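Local coordinates for protein alpha-L-rhamnosidase (Streptomyces avermitilis, PDB 3W5M) that hydrolyses terminal non-reducing alpha-L-rhamnose residues from flavonoid glycosides and plant arabinogalactan-proteins such as gum arabic, at residues K663-V666 against D667-D670. Numbering follows the deposited sequence.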
loop_
_atom_site.group_PDB
_atom_site.type_symbol
_atom_site.label_atom_id
_atom_site.label_comp_id
_atom_site.label_asym_id
_atom_site.label_seq_id
_atom_site.Cartn_x
_atom_site.Cartn_y
_atom_site.Cartn_z
ATOM N N LYS A 663 -0.900 3.156 -12.005
ATOM C CA LYS A 663 0.331 2.484 -11.665
ATOM C C LYS A 663 0.057 1.018 -11.298
ATOM O O LYS A 663 0.744 0.112 -11.787
ATOM C CB LYS A 663 1.013 3.204 -10.478
ATOM C CG LYS A 663 2.335 2.597 -10.066
ATOM C CD LYS A 663 2.122 1.551 -9.000
ATOM C CE LYS A 663 3.436 1.053 -8.450
ATOM N NZ LYS A 663 3.166 -0.021 -7.477
ATOM N N TRP A 664 -0.933 0.784 -10.452
ATOM C CA TRP A 664 -1.204 -0.587 -10.009
ATOM C C TRP A 664 -1.634 -1.484 -11.199
ATOM O O TRP A 664 -1.272 -2.654 -11.256
ATOM C CB TRP A 664 -2.243 -0.661 -8.898
ATOM C CG TRP A 664 -2.491 -2.092 -8.470
ATOM C CD1 TRP A 664 -1.651 -2.895 -7.754
ATOM C CD2 TRP A 664 -3.632 -2.895 -8.803
ATOM N NE1 TRP A 664 -2.216 -4.144 -7.594
ATOM C CE2 TRP A 664 -3.435 -4.164 -8.214
ATOM C CE3 TRP A 664 -4.798 -2.657 -9.527
ATOM C CZ2 TRP A 664 -4.361 -5.207 -8.344
ATOM C CZ3 TRP A 664 -5.747 -3.694 -9.636
ATOM C CH2 TRP A 664 -5.493 -4.963 -9.072
ATOM N N LEU A 665 -2.399 -0.937 -12.120
ATOM C CA LEU A 665 -2.818 -1.761 -13.286
ATOM C C LEU A 665 -1.637 -2.141 -14.164
ATOM O O LEU A 665 -1.653 -3.190 -14.814
ATOM C CB LEU A 665 -3.884 -1.036 -14.104
ATOM C CG LEU A 665 -5.252 -0.937 -13.437
ATOM C CD1 LEU A 665 -6.060 0.169 -14.133
ATOM C CD2 LEU A 665 -5.946 -2.289 -13.493
ATOM N N VAL A 666 -0.582 -1.303 -14.199
ATOM C CA VAL A 666 0.649 -1.722 -14.805
ATOM C C VAL A 666 1.228 -2.939 -14.081
ATOM O O VAL A 666 1.710 -3.885 -14.745
ATOM C CB VAL A 666 1.704 -0.586 -14.841
ATOM C CG1 VAL A 666 3.007 -1.112 -15.436
ATOM C CG2 VAL A 666 1.158 0.539 -15.698
ATOM N N ASP A 667 1.176 -2.931 -12.744
ATOM C CA ASP A 667 1.661 -4.083 -11.953
ATOM C C ASP A 667 0.817 -5.320 -12.280
ATOM O O ASP A 667 1.352 -6.420 -12.450
ATOM C CB ASP A 667 1.549 -3.856 -10.450
ATOM C CG ASP A 667 2.433 -2.715 -9.931
ATOM O OD1 ASP A 667 3.560 -2.497 -10.472
ATOM O OD2 ASP A 667 1.975 -2.066 -8.946
ATOM N N LEU A 668 -0.488 -5.133 -12.369
ATOM C CA LEU A 668 -1.374 -6.270 -12.622
ATOM C C LEU A 668 -1.089 -6.903 -13.985
ATOM O O LEU A 668 -0.965 -8.130 -14.094
ATOM C CB LEU A 668 -2.821 -5.839 -12.527
ATOM C CG LEU A 668 -3.843 -6.970 -12.720
ATOM C CD1 LEU A 668 -3.791 -7.968 -11.563
ATOM C CD2 LEU A 668 -5.215 -6.341 -12.866
ATOM N N ARG A 669 -0.991 -6.071 -15.018
ATOM C CA ARG A 669 -0.573 -6.552 -16.343
ATOM C C ARG A 669 0.818 -7.135 -16.398
ATOM O O ARG A 669 1.045 -8.090 -17.143
ATOM C CB ARG A 669 -0.776 -5.490 -17.430
ATOM C CG ARG A 669 -2.258 -5.254 -17.710
ATOM C CD ARG A 669 -2.513 -4.287 -18.855
ATOM N NE ARG A 669 -1.946 -2.956 -18.581
ATOM C CZ ARG A 669 -2.626 -1.952 -18.044
ATOM N NH1 ARG A 669 -3.913 -2.081 -17.705
ATOM N NH2 ARG A 669 -2.020 -0.780 -17.885
ATOM N N ASP A 670 1.747 -6.642 -15.586
ATOM C CA ASP A 670 3.092 -7.233 -15.528
ATOM C C ASP A 670 3.004 -8.657 -14.984
ATOM O O ASP A 670 3.900 -9.466 -15.252
ATOM C CB ASP A 670 4.011 -6.496 -14.521
ATOM C CG ASP A 670 4.702 -5.282 -15.090
ATOM O OD1 ASP A 670 4.717 -5.071 -16.328
ATOM O OD2 ASP A 670 5.262 -4.502 -14.271
HETATM O O HOH W 1 3.549 -0.133 -11.906
HETATM O O HOH W 2 2.675 -3.975 -17.696
#
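K663 and D667, one turn apart on helix 658-671, form an i to i+4 salt bridge: K663 NZ lies 2.8 Å from D667 OD2 and meets its syn lone pair, on the side of the other carboxylate oxygen. The lysine reaches it by a bend at chi2 (-91°) in an otherwise extended chain, which carries CE past OD2 on an oblique course, at 3.5 Å. OD1 is engaged differently: a water donates to it and, at 2.8 Å, to K663 O, which also accepts the backbone N-H of D667. Both carboxylate oxygens therefore have a partner, which probably restrains rotation of the group. NZ is further gripped by W347 O and S626 O, outside the helix. Replacing D667 by an alanine would probably cost K663 NZ this salt-bridge partner, leaving it the two carbonyls, and deprive the water of one acceptor.

The next side of the helix is apolar. L668 CB lies over one face of the W664 indole, and W664 CH2 meets L668 CD2 at 4.0 Å. That same methyl lies 4.2 Å from L665 CD2. W664 NE1 binds A682 O; T641 and I644 of helix 641-654 pack on the indole, and P703 and L706 of helix 698-710 on L665.

A bend at chi3 folds R669 back over the helix; L665 O lies 3.6 Å above the guanidinium plane, over its centre, a face-on contact, while the bond to this carbonyl comes from R669 N. Further along, a water joins V666 O to D670 OD1, and D670 OD2 is bridged to R353.

This helix belongs to the (alpha/alpha)6-barrel, W664 lying about 8 Å, side chain to side chain, from rhamnose-binding D643. Its chemistry is thus divided: a buried salt bridge beside an apolar face packed on helices 641-654 and 698-710.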